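Local coordinates for protein gluconate kinase (Lactobacillus acidophilus, PDB 3LL3) that binds ATP and D-xylulose and, as an FGGY-family carbohydrate kinase, probably transfers phosphate from ATP to a sugar or gluconate, at residues 15-20 / 426-431; 7-12 / 54-59; 332-337 / 369-374; 376-381 / 472-477; 180-183 / 188-191. All coordinates share one frame; numbering follows the deposited sequence.

Contact 1: residues 15-20 / 426-431; sequences ATKGVL and EQQSGT
Lys17 of strand 15-20 and Gln428, the N-cap of the helix that starts at Ser429, illustrate how one long side chain can span the meeting of two domains. In this actin-like kinase fold the strand belongs to the N-terminal domain and the helix to the C-terminal one.

From CB, which points toward 426-431, the lysine chain leaves with CG anti to its carbonyl carbon and beside the backbone N (chi1 -36°). Bends at chi3 and chi4 then turn it in to the glutamine. CD passes Gln428 OE1 at 3.9 Å, CE comes to 3.2 Å from that oxygen, and NZ donates a hydrogen bond to Gln428 OE1 over 2.6 Å. The ammonium approaches almost end-on to the carbonyl, with a C=O...N angle of 165°. NZ also gives a hydrogen bond to a water 2.8 Å away, and the same water accepts from Thr431 N at 3.1 Å, linking the lysine to the first turn of the helix. A third partner of NZ is Asp10, through a salt bridge.

Deeper in, Val19 CG2 packs on Thr431 OG1 at 3.5 Å, the two side chains nearly perpendicular; that hydroxyl has its stronger polar partner in Tyr21. At the backbone of the N-cap residue, Gln428 N donates to Glu426 OE1 at 2.8 Å, on the anti lone pair.

Three partners thus grip one ammonium, the charge answered by Asp10 and the neutral amide probably polarised by the ammonium, which is likely to limit the motion of Gln428, whose side chain lies about 4 Å from the bound ATP.

Contact 2: residues 7-12 / 54-59; sequences IGMDVG and DAVQEI
Met9, present as selenomethionine, reaches from strand 7-11 to Val56 and Ile59, a clear example of a helix, 49-65, packed on a sheet through one flexible apolar side chain. At the start of the strand, Ile7 directs its side chain to a later turn of the same helix, where Ile60 and Leu63 receive it. Gly8 follows, bonded through its backbone to Val19 of the neighbouring strand.

At Met9 the chain bends at chi2 and again at chi3 (-69°), which brings the selenium and the terminal methyl to the helix. SE lies 4.0 Å from Ile59 CG2, and CE touches that same CG2 at 4.0 Å, the two side chains running antiparallel to one another. CE also meets Val56 CG1 at 4.0 Å, and it sits at the same distance, 4.0 Å, from Val56 O.

Three strands, 4-11, 15-22 and 27-34, run before helix 49-65, and strand 70-78 comes after it: the beta-beta-beta-alpha-beta start of the ribonuclease H-like fold shared by actin-like ATPases. Next along, Asp10 points to the opposite face of the sheet from Met9, where its OD1 has a weak hydrogen bond with Ser77. Val11, at the centre of an inverse gamma turn, packs on Ile52 and Trp76, and Gly12 O accepts a hydrogen bond from Tyr35.

Contact 3: residues 332-337 / 369-374; sequences RNLIFL and ARAVIE
Ala371 and Val372 form the seat on which Leu334 and Phe336 rest, where the small antiparallel sheet of strands 335-337 and 354-359 lies on helix 365-388 in the C-terminal domain. Just before them, Arg370 turns along the helix, and its NH1 makes a salt bridge with Glu374 OE2 at 3.3 Å.

Ala371 is the point of closest backbone approach. Its CB takes Leu334 CD2 at 3.7 Å, while its carbonyl O lies 3.3 Å from Phe336 CB. A water that donates to Ala371 O at 2.9 Å accepts from Phe336 N, giving both backbone groups a polar partner inside this buried seam.

Val372 comes next, with CG2 directly above the centre of the Phe336 ring, 4.0 Å from the centroid and 1° off the ring normal, in a CH-pi contact. The ring also meets Phe356, and Leu359 of the second subunit packs on it. Were Phe336 replaced by an alanine, the Val372 methyl would probably lose its aromatic face and a gap would open beside the helix.

Glu374, one turn after Arg370, closes the segment: a second water donates to its OE1 at 2.8 Å and to Leu334 O at 2.7 Å.

Contact 4: residues 376-381 / 472-477; sequences IIFNLY and QKLFPL
The Phe475 ring takes the edge of Tyr381 on one face, with Tyr381 CD2 standing 3.6 Å above its plane, over the centre. The pair is T-shaped, with planes at 68° and centroids 4.9 Å apart. Phe378 meets Phe475 differently: the two planes are not far from parallel but displaced so much that little of one ring covers the other, and contact is made where Phe378 CD1 comes to 3.5 Å from Phe475 CD1. Leu474 CD2 lies at the edge of the Phe378 ring, in its plane, 3.9 Å from Phe378 CE2.

The three rings form an aromatic cluster that bridges helices 365-388 and 465-485, whose short segments 376-381 and 472-477 cross at -82° with their axes 11.2 Å apart at the closest. Phe475 spans that distance because its CG is anti to the backbone N (chi1 -174°), which puts the ring's face under Tyr381 and its CD1 rim beside Phe378, and brings CE1 to 3.8 Å from Phe378 O. A leucine in its place would probably lose the flat face that Tyr381 uses and leave both neighbouring rings freer to turn.

Further rings join the cluster: Tyr478 meets Phe378, and Phe417 of helix 407-417 pairs edge-to-face with Tyr381. Two residues on from Phe475, Leu477 packs on Phe492 of the second subunit.

Contact 5: residues 180-183 / 188-191; sequences GILN and TWDQ
Leu182 and Trp189 face each other as a single antiparallel bridge of the non-hydrogen-bonded kind, their CA atoms 4.6 Å apart, and show how two short irregular segments can be fastened without forming a sheet. The bonds lie to either side of the pair. Asp190 N donates to Ile181 O over 2.9 Å, almost head-on to the carbonyl at 175°, whereas Asn183 N reaches Thr188 O at 3.0 Å with the donor tilted 28° from the carbonyl plane.

The close-packed part is built on the tryptophan. A chi1 of -51° swings the Trp189 indole back past the backbone N, so that the edge of its benzene half is offered to the partners. CE3 meets Ile181 CG2 at 4.0 Å and Ile181 O at 3.9 Å, and CZ3 lies 4.4 Å from Leu182 CB. Leu194, Leu204 and Ile207 also touch the indole, setting the bridge into the apolar interior of the N-terminal domain.

Toward solvent the contact thins. Thr188 is exposed and turns its side chain away from 180-183; it is met mainly along its backbone, by Leu182 CD1 at 3.8 Å from Thr188 C and by Asn183 CB at 3.4 Å from Thr188 O.

Between these regions Asp190 is the N-cap of helix 191-197, OD2 accepting from Leu193 N while OD1 forms a salt bridge with Lys123. A helix end and a lysine would both tend to stabilise the charged carboxylate; the backbone bond from Asp190 N to Ile181 O and the cap at OD2 therefore meet in one residue, tying the bridge to the helix start.

How the contacts relate
Contacts 1 and 2 share one sheet, in which strands 15-22 and 4-11 are neighbours, and they touch each other there; yet contact 2 is buried and apolar whereas contact 1, partly buried near ATP, is polar and joins the two domains. Contacts 3 and 4 both use helix 365-388 and touch where Asn333 and Ile335 meet Leu474. The first is buried and water-bridged, the second aromatic and partly exposed, and the second subunit reaches both. Contact 5 stands apart, its nearest atoms about 17 Å from those of contact 2; largely buried with an exposed rim at Thr188, it combines two backbone bonds with the packing of a tryptophan.

Contact 1: residues 15-20 / 426-431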
# COMPACT_ATOMS: atom_id res chain seq x y z
N ALA A 15 0.58 31.48 14.08
CA ALA A 15 1.18 32.80 13.89
C ALA A 15 0.32 33.77 13.10
O ALA A 15 -0.48 33.37 12.26
CB ALA A 15 2.58 32.69 13.23
N THR A 16 0.49 35.05 13.38
CA THR A 16 -0.11 36.11 12.59
C THR A 16 0.98 36.75 11.75
O THR A 16 2.12 36.89 12.21
CB THR A 16 -0.74 37.20 13.50
OG1 THR A 16 -1.87 36.65 14.19
CG2 THR A 16 -1.17 38.43 12.68
N LYS A 17 0.65 37.14 10.52
CA LYS A 17 1.58 37.89 9.68
C LYS A 17 0.94 39.22 9.30
O LYS A 17 -0.23 39.28 8.96
CB LYS A 17 1.88 37.15 8.39
CG LYS A 17 1.96 35.65 8.52
CD LYS A 17 1.86 35.00 7.14
CE LYS A 17 0.73 35.63 6.30
NZ LYS A 17 0.08 34.66 5.37
N GLY A 18 1.73 40.29 9.36
CA GLY A 18 1.26 41.57 8.87
C GLY A 18 2.10 42.01 7.69
O GLY A 18 3.31 41.79 7.66
N VAL A 19 1.45 42.61 6.70
CA VAL A 19 2.15 43.16 5.55
C VAL A 19 1.76 44.62 5.41
O VAL A 19 0.58 44.98 5.47
CB VAL A 19 1.85 42.38 4.25
CG1 VAL A 19 2.63 43.00 3.08
CG2 VAL A 19 2.20 40.91 4.42
N LEU A 20 2.76 45.48 5.29
CA LEU A 20 2.55 46.91 5.07
C LEU A 20 2.59 47.17 3.57
O LEU A 20 3.55 46.80 2.89
CB LEU A 20 3.64 47.70 5.79
CG LEU A 20 3.64 49.24 5.69
CD1 LEU A 20 2.38 49.82 6.28
CD2 LEU A 20 4.88 49.82 6.37
N GLU A 426 2.45 36.61 -6.25
CA GLU A 426 2.33 36.73 -4.79
C GLU A 426 1.69 35.52 -4.09
O GLU A 426 0.51 35.21 -4.28
CB GLU A 426 1.54 37.98 -4.41
CG GLU A 426 1.45 38.18 -2.89
CD GLU A 426 2.83 38.23 -2.26
OE1 GLU A 426 3.08 37.46 -1.30
OE2 GLU A 426 3.67 39.03 -2.74
N GLN A 427 2.48 34.87 -3.25
CA GLN A 427 1.97 33.71 -2.52
C GLN A 427 1.10 34.14 -1.34
O GLN A 427 0.25 33.37 -0.90
CB GLN A 427 3.11 32.81 -2.03
CG GLN A 427 4.07 32.38 -3.13
CD GLN A 427 3.42 31.42 -4.10
OE1 GLN A 427 3.27 31.73 -5.29
NE2 GLN A 427 3.03 30.24 -3.61
N GLN A 428 1.31 35.36 -0.84
CA GLN A 428 0.56 35.86 0.31
C GLN A 428 -0.77 36.45 -0.14
O GLN A 428 -1.06 37.63 0.09
CB GLN A 428 1.39 36.91 1.07
CG GLN A 428 2.69 36.34 1.61
CD GLN A 428 2.45 35.07 2.43
OE1 GLN A 428 1.53 35.03 3.26
NE2 GLN A 428 3.26 34.03 2.20
N SER A 429 -1.58 35.62 -0.78
CA SER A 429 -2.83 36.05 -1.36
C SER A 429 -3.81 36.63 -0.34
O SER A 429 -4.59 37.52 -0.67
CB SER A 429 -3.49 34.87 -2.07
OG SER A 429 -3.68 33.83 -1.14
N GLY A 430 -3.76 36.13 0.89
CA GLY A 430 -4.70 36.52 1.93
C GLY A 430 -4.56 37.96 2.42
O GLY A 430 -5.54 38.71 2.46
N THR A 431 -3.35 38.37 2.81
CA THR A 431 -3.13 39.77 3.15
C THR A 431 -3.30 40.69 1.94
O THR A 431 -3.76 41.82 2.09
CB THR A 431 -1.77 40.03 3.82
OG1 THR A 431 -0.73 39.52 2.99
CG2 THR A 431 -1.69 39.36 5.17
O HOH W 1 -1.70 35.92 3.63

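Contact 2: residues 7-12 / 54-59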
# COMPACT_ATOMS: atom_id res chain seq x y z
N ILE A 7 -2.26 48.26 6.06
CA ILE A 7 -1.73 47.02 6.62
C ILE A 7 -2.74 45.90 6.43
O ILE A 7 -3.93 46.07 6.72
CB ILE A 7 -1.38 47.16 8.10
CG1 ILE A 7 -0.27 48.19 8.29
CG2 ILE A 7 -0.95 45.84 8.67
CD1 ILE A 7 0.02 48.47 9.76
N GLY A 8 -2.27 44.77 5.91
CA GLY A 8 -3.10 43.59 5.82
C GLY A 8 -2.60 42.59 6.83
O GLY A 8 -1.40 42.32 6.90
N MSE A 9 -3.51 42.07 7.64
CA MSE A 9 -3.17 41.15 8.71
C MSE A 9 -3.71 39.78 8.38
O MSE A 9 -4.80 39.67 7.82
CB MSE A 9 -3.80 41.61 10.02
CG MSE A 9 -3.38 43.01 10.44
SE MSE A 9 -1.53 43.03 11.05
CE MSE A 9 -1.70 42.00 12.72
N ASP A 10 -2.97 38.74 8.75
CA ASP A 10 -3.38 37.37 8.50
C ASP A 10 -3.28 36.60 9.81
O ASP A 10 -2.19 36.21 10.22
CB ASP A 10 -2.46 36.77 7.46
CG ASP A 10 -2.81 35.33 7.14
OD1 ASP A 10 -4.00 35.05 6.84
OD2 ASP A 10 -1.88 34.48 7.16
N VAL A 11 -4.41 36.37 10.46
CA VAL A 11 -4.41 35.79 11.79
C VAL A 11 -4.56 34.28 11.67
O VAL A 11 -5.67 33.73 11.68
CB VAL A 11 -5.53 36.41 12.69
CG1 VAL A 11 -5.37 35.97 14.13
CG2 VAL A 11 -5.48 37.94 12.60
N GLY A 12 -3.42 33.60 11.56
CA GLY A 12 -3.43 32.17 11.36
C GLY A 12 -3.31 31.41 12.66
O GLY A 12 -3.13 31.99 13.72
N ASP A 54 -1.83 40.26 21.71
CA ASP A 54 -0.51 40.84 21.97
C ASP A 54 0.38 40.78 20.72
O ASP A 54 1.05 41.76 20.37
CB ASP A 54 0.17 40.13 23.14
CG ASP A 54 -0.45 40.48 24.50
OD1 ASP A 54 -1.35 41.35 24.56
OD2 ASP A 54 -0.03 39.89 25.52
N ALA A 55 0.41 39.64 20.04
CA ALA A 55 1.17 39.54 18.79
C ALA A 55 0.67 40.57 17.79
O ALA A 55 1.45 41.24 17.13
CB ALA A 55 1.09 38.13 18.21
N VAL A 56 -0.65 40.72 17.71
CA VAL A 56 -1.27 41.68 16.80
C VAL A 56 -0.81 43.12 17.04
O VAL A 56 -0.48 43.83 16.10
CB VAL A 56 -2.82 41.61 16.88
CG1 VAL A 56 -3.43 42.84 16.28
CG2 VAL A 56 -3.32 40.37 16.18
N GLN A 57 -0.78 43.55 18.30
CA GLN A 57 -0.34 44.91 18.60
C GLN A 57 1.12 45.10 18.24
O GLN A 57 1.52 46.14 17.76
CB GLN A 57 -0.48 45.23 20.08
CG GLN A 57 -1.87 45.06 20.64
CD GLN A 57 -1.87 45.26 22.13
OE1 GLN A 57 -2.10 44.32 22.90
NE2 GLN A 57 -1.58 46.48 22.56
N GLU A 58 1.90 44.07 18.53
CA GLU A 58 3.33 44.09 18.34
C GLU A 58 3.65 44.18 16.84
O GLU A 58 4.44 45.02 16.41
CB GLU A 58 3.92 42.82 18.94
CG GLU A 58 5.34 42.95 19.41
CD GLU A 58 5.82 41.68 20.08
OE1 GLU A 58 5.02 41.08 20.85
OE2 GLU A 58 6.98 41.28 19.85
N ILE A 59 3.00 43.33 16.06
CA ILE A 59 3.16 43.36 14.61
C ILE A 59 2.82 44.73 14.03
O ILE A 59 3.62 45.31 13.29
CB ILE A 59 2.33 42.25 13.94
CG1 ILE A 59 2.98 40.89 14.22
CG2 ILE A 59 2.23 42.48 12.44
CD1 ILE A 59 2.06 39.72 13.97

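Contact 3: residues 332-337 / 369-374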
# COMPACT_ATOMS: atom_id res chain seq x y z
N ARG A 332 4.23 3.24 -13.36
CA ARG A 332 3.93 1.86 -13.73
C ARG A 332 2.69 1.35 -13.00
O ARG A 332 2.64 0.19 -12.57
CB ARG A 332 5.12 0.95 -13.46
CG ARG A 332 6.42 1.44 -14.09
CD ARG A 332 7.52 0.39 -13.96
NE ARG A 332 8.81 0.96 -14.28
CZ ARG A 332 9.33 0.97 -15.51
NH1 ARG A 332 8.65 0.41 -16.51
NH2 ARG A 332 10.51 1.52 -15.73
N ASN A 333 1.70 2.23 -12.87
CA ASN A 333 0.43 1.85 -12.30
C ASN A 333 0.46 1.64 -10.80
O ASN A 333 -0.45 1.02 -10.24
CB ASN A 333 -0.12 0.60 -12.99
CG ASN A 333 -0.82 0.92 -14.29
OD1 ASN A 333 -1.06 2.09 -14.62
ND2 ASN A 333 -1.17 -0.13 -15.03
N LEU A 334 1.48 2.14 -10.13
CA LEU A 334 1.48 2.06 -8.68
C LEU A 334 0.55 3.15 -8.12
O LEU A 334 0.67 4.31 -8.48
CB LEU A 334 2.90 2.20 -8.14
CG LEU A 334 3.02 2.20 -6.61
CD1 LEU A 334 2.48 0.88 -6.03
CD2 LEU A 334 4.46 2.44 -6.20
N ILE A 335 -0.38 2.76 -7.25
CA ILE A 335 -1.28 3.71 -6.61
C ILE A 335 -0.85 4.03 -5.17
O ILE A 335 -0.56 3.12 -4.38
CB ILE A 335 -2.73 3.19 -6.58
CG1 ILE A 335 -3.30 3.11 -7.99
CG2 ILE A 335 -3.61 4.09 -5.67
CD1 ILE A 335 -3.16 4.41 -8.78
N PHE A 336 -0.81 5.32 -4.85
CA PHE A 336 -0.58 5.78 -3.48
C PHE A 336 -1.79 6.56 -3.01
O PHE A 336 -2.06 7.65 -3.51
CB PHE A 336 0.67 6.66 -3.39
CG PHE A 336 0.96 7.16 -2.00
CD1 PHE A 336 1.43 6.30 -1.01
CD2 PHE A 336 0.78 8.49 -1.67
CE1 PHE A 336 1.71 6.76 0.28
CE2 PHE A 336 1.06 8.96 -0.40
CZ PHE A 336 1.52 8.11 0.58
N LEU A 337 -2.53 5.99 -2.06
CA LEU A 337 -3.59 6.76 -1.40
C LEU A 337 -2.94 7.56 -0.27
O LEU A 337 -2.35 6.98 0.64
CB LEU A 337 -4.71 5.85 -0.87
CG LEU A 337 -5.41 4.91 -1.86
CD1 LEU A 337 -6.49 4.05 -1.18
CD2 LEU A 337 -6.02 5.71 -3.00
N ALA A 369 8.53 6.89 -5.04
CA ALA A 369 8.66 8.33 -4.85
C ALA A 369 7.64 9.06 -5.71
O ALA A 369 6.94 9.94 -5.24
CB ALA A 369 10.08 8.81 -5.21
N ARG A 370 7.57 8.68 -6.98
CA ARG A 370 6.68 9.36 -7.89
C ARG A 370 5.21 9.07 -7.57
O ARG A 370 4.37 9.95 -7.72
CB ARG A 370 6.98 9.05 -9.36
CG ARG A 370 6.24 10.01 -10.25
CD ARG A 370 6.02 9.55 -11.66
NE ARG A 370 7.00 10.12 -12.54
CZ ARG A 370 6.75 11.03 -13.47
NH1 ARG A 370 5.53 11.49 -13.70
NH2 ARG A 370 7.75 11.46 -14.20
N ALA A 371 4.91 7.84 -7.17
CA ALA A 371 3.55 7.49 -6.81
C ALA A 371 3.05 8.36 -5.68
O ALA A 371 1.87 8.70 -5.64
CB ALA A 371 3.44 5.99 -6.41
N VAL A 372 3.94 8.72 -4.75
CA VAL A 372 3.55 9.58 -3.63
C VAL A 372 3.10 10.94 -4.18
O VAL A 372 2.03 11.44 -3.84
CB VAL A 372 4.70 9.78 -2.62
CG1 VAL A 372 4.36 10.94 -1.66
CG2 VAL A 372 5.00 8.48 -1.84
N ILE A 373 3.93 11.51 -5.05
CA ILE A 373 3.62 12.83 -5.61
C ILE A 373 2.35 12.77 -6.43
O ILE A 373 1.49 13.65 -6.32
CB ILE A 373 4.78 13.37 -6.48
CG1 ILE A 373 5.98 13.68 -5.60
CG2 ILE A 373 4.35 14.66 -7.18
CD1 ILE A 373 7.31 13.75 -6.36
N GLU A 374 2.22 11.75 -7.27
CA GLU A 374 1.02 11.57 -8.06
C GLU A 374 -0.24 11.35 -7.21
O GLU A 374 -1.31 11.86 -7.55
CB GLU A 374 1.19 10.44 -9.06
CG GLU A 374 2.14 10.78 -10.21
CD GLU A 374 2.50 9.60 -11.09
OE1 GLU A 374 2.13 8.44 -10.73
OE2 GLU A 374 3.16 9.82 -12.13
O HOH W 2 0.31 6.82 -9.29
O HOH W 3 -0.40 7.44 -6.82

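Contact 4: residues 376-381 / 472-477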
# COMPACT_ATOMS: atom_id res chain seq x y z
N ILE A 376 -0.72 12.38 -4.06
CA ILE A 376 -1.04 13.64 -3.42
C ILE A 376 -1.89 14.49 -4.37
O ILE A 376 -2.95 14.98 -4.00
CB ILE A 376 0.24 14.39 -3.00
CG1 ILE A 376 0.82 13.78 -1.73
CG2 ILE A 376 -0.06 15.87 -2.74
CD1 ILE A 376 2.23 14.20 -1.43
N ILE A 377 -1.46 14.58 -5.62
CA ILE A 377 -2.16 15.38 -6.64
C ILE A 377 -3.49 14.76 -7.06
O ILE A 377 -4.47 15.48 -7.29
CB ILE A 377 -1.25 15.57 -7.88
CG1 ILE A 377 0.04 16.27 -7.48
CG2 ILE A 377 -1.98 16.37 -8.98
CD1 ILE A 377 1.00 16.50 -8.68
N PHE A 378 -3.51 13.43 -7.20
CA PHE A 378 -4.75 12.72 -7.53
C PHE A 378 -5.83 13.02 -6.47
O PHE A 378 -7.01 13.21 -6.78
CB PHE A 378 -4.52 11.20 -7.60
CG PHE A 378 -4.09 10.69 -8.96
CD1 PHE A 378 -4.66 11.19 -10.12
CD2 PHE A 378 -3.17 9.66 -9.05
CE1 PHE A 378 -4.29 10.69 -11.36
CE2 PHE A 378 -2.80 9.14 -10.29
CZ PHE A 378 -3.36 9.66 -11.44
N ASN A 379 -5.42 13.03 -5.20
CA ASN A 379 -6.36 13.27 -4.10
C ASN A 379 -6.98 14.67 -4.26
O ASN A 379 -8.19 14.84 -4.13
CB ASN A 379 -5.60 13.14 -2.78
CG ASN A 379 -6.49 13.32 -1.56
OD1 ASN A 379 -6.10 14.01 -0.61
ND2 ASN A 379 -7.65 12.70 -1.56
N LEU A 380 -6.14 15.65 -4.56
CA LEU A 380 -6.58 17.02 -4.82
C LEU A 380 -7.48 17.09 -6.04
O LEU A 380 -8.43 17.88 -6.08
CB LEU A 380 -5.37 17.94 -5.01
CG LEU A 380 -4.58 18.28 -3.74
CD1 LEU A 380 -3.13 18.69 -4.08
CD2 LEU A 380 -5.26 19.34 -2.90
N TYR A 381 -7.19 16.29 -7.06
CA TYR A 381 -8.01 16.29 -8.26
C TYR A 381 -9.34 15.64 -7.98
O TYR A 381 -10.36 15.98 -8.58
CB TYR A 381 -7.29 15.58 -9.40
CG TYR A 381 -8.09 15.48 -10.67
CD1 TYR A 381 -8.44 16.62 -11.40
CD2 TYR A 381 -8.48 14.25 -11.16
CE1 TYR A 381 -9.17 16.51 -12.57
CE2 TYR A 381 -9.19 14.13 -12.33
CZ TYR A 381 -9.53 15.26 -13.04
OH TYR A 381 -10.24 15.12 -14.22
N GLN A 472 -5.32 10.33 -17.35
CA GLN A 472 -6.76 10.19 -17.53
C GLN A 472 -7.17 8.72 -17.46
O GLN A 472 -8.27 8.39 -16.99
CB GLN A 472 -7.18 10.80 -18.87
CG GLN A 472 -8.66 11.03 -19.02
CD GLN A 472 -8.97 12.14 -20.02
OE1 GLN A 472 -8.10 12.94 -20.37
NE2 GLN A 472 -10.22 12.18 -20.48
N LYS A 473 -6.29 7.84 -17.93
CA LYS A 473 -6.55 6.42 -17.85
C LYS A 473 -6.25 5.88 -16.46
O LYS A 473 -6.89 4.95 -15.99
CB LYS A 473 -5.78 5.65 -18.94
CG LYS A 473 -5.86 4.15 -18.77
CD LYS A 473 -5.34 3.38 -19.99
CE LYS A 473 -5.78 1.92 -19.95
NZ LYS A 473 -5.51 1.23 -21.24
N LEU A 474 -5.28 6.49 -15.77
CA LEU A 474 -4.86 5.99 -14.46
C LEU A 474 -5.75 6.46 -13.30
O LEU A 474 -5.86 5.76 -12.29
CB LEU A 474 -3.40 6.35 -14.20
CG LEU A 474 -2.84 5.91 -12.84
CD1 LEU A 474 -2.89 4.38 -12.69
CD2 LEU A 474 -1.42 6.45 -12.69
N PHE A 475 -6.37 7.64 -13.42
CA PHE A 475 -7.25 8.13 -12.36
C PHE A 475 -8.39 7.18 -11.97
O PHE A 475 -8.70 7.02 -10.78
CB PHE A 475 -7.79 9.55 -12.68
CG PHE A 475 -8.59 10.17 -11.55
CD1 PHE A 475 -8.04 10.29 -10.28
CD2 PHE A 475 -9.88 10.63 -11.76
CE1 PHE A 475 -8.76 10.86 -9.22
CE2 PHE A 475 -10.61 11.20 -10.72
CZ PHE A 475 -10.05 11.31 -9.44
N PRO A 476 -9.03 6.55 -12.97
CA PRO A 476 -10.08 5.59 -12.59
C PRO A 476 -9.53 4.44 -11.72
O PRO A 476 -10.24 3.97 -10.85
CB PRO A 476 -10.56 5.04 -13.94
CG PRO A 476 -10.34 6.20 -14.89
CD PRO A 476 -9.03 6.82 -14.42
N LEU A 477 -8.31 4.00 -11.97
CA LEU A 477 -7.71 2.96 -11.14
C LEU A 477 -7.47 3.48 -9.71
O LEU A 477 -7.69 2.77 -8.74
CB LEU A 477 -6.40 2.45 -11.75
CG LEU A 477 -5.59 1.44 -10.93
CD1 LEU A 477 -6.42 0.20 -10.62
CD2 LEU A 477 -4.32 1.07 -11.68

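Contact 5: residues 180-183 / 188-191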
# COMPACT_ATOMS: atom_id res chain seq x y z
N GLY A 180 -21.33 27.19 10.79
CA GLY A 180 -22.28 26.10 10.64
C GLY A 180 -23.64 26.52 11.17
O GLY A 180 -24.51 25.69 11.40
N ILE A 181 -23.83 27.82 11.36
CA ILE A 181 -25.08 28.36 11.91
C ILE A 181 -25.71 29.33 10.92
O ILE A 181 -26.88 29.69 11.05
CB ILE A 181 -24.85 29.07 13.25
CG1 ILE A 181 -23.99 28.21 14.17
CG2 ILE A 181 -26.18 29.42 13.94
CD1 ILE A 181 -23.55 28.94 15.44
N LEU A 182 -24.95 29.75 9.90
CA LEU A 182 -25.43 30.73 8.93
C LEU A 182 -26.28 30.06 7.86
O LEU A 182 -25.79 29.18 7.14
CB LEU A 182 -24.26 31.46 8.28
CG LEU A 182 -24.63 32.60 7.33
CD1 LEU A 182 -25.07 33.82 8.12
CD2 LEU A 182 -23.47 32.96 6.36
N ASN A 183 -27.53 30.47 7.73
CA ASN A 183 -28.42 29.93 6.72
C ASN A 183 -27.99 30.36 5.31
O ASN A 183 -27.75 31.54 5.06
CB ASN A 183 -29.88 30.34 6.99
CG ASN A 183 -30.88 29.64 6.07
OD1 ASN A 183 -31.47 28.63 6.44
ND2 ASN A 183 -31.06 30.16 4.86
N THR A 188 -28.62 35.03 7.21
CA THR A 188 -28.55 35.36 8.63
C THR A 188 -28.60 34.05 9.42
O THR A 188 -28.70 32.98 8.82
CB THR A 188 -29.65 36.34 9.05
OG1 THR A 188 -29.41 36.77 10.40
CG2 THR A 188 -31.02 35.70 8.91
N TRP A 189 -28.49 34.11 10.74
CA TRP A 189 -28.48 32.89 11.56
C TRP A 189 -29.74 32.07 11.30
O TRP A 189 -30.82 32.63 11.14
CB TRP A 189 -28.38 33.23 13.05
CG TRP A 189 -27.26 34.17 13.37
CD1 TRP A 189 -27.34 35.39 13.98
CD2 TRP A 189 -25.87 33.97 13.06
NE1 TRP A 189 -26.09 35.96 14.09
CE2 TRP A 189 -25.17 35.10 13.53
CE3 TRP A 189 -25.15 32.94 12.47
CZ2 TRP A 189 -23.79 35.22 13.41
CZ3 TRP A 189 -23.77 33.06 12.33
CH2 TRP A 189 -23.11 34.19 12.81
N ASP A 190 -29.59 30.75 11.24
CA ASP A 190 -30.71 29.84 11.05
C ASP A 190 -31.48 29.71 12.38
O ASP A 190 -30.93 29.23 13.37
CB ASP A 190 -30.20 28.47 10.59
CG ASP A 190 -31.31 27.54 10.17
OD1 ASP A 190 -31.59 27.45 8.97
OD2 ASP A 190 -31.93 26.90 11.06
N GLN A 191 -32.74 30.17 12.41
CA GLN A 191 -33.50 30.19 13.67
C GLN A 191 -33.68 28.81 14.30
O GLN A 191 -33.56 28.65 15.52
CB GLN A 191 -34.88 30.83 13.50
CG GLN A 191 -35.59 31.03 14.86
CD GLN A 191 -34.87 32.04 15.73
OE1 GLN A 191 -34.45 31.74 16.85
NE2 GLN A 191 -34.69 33.24 15.21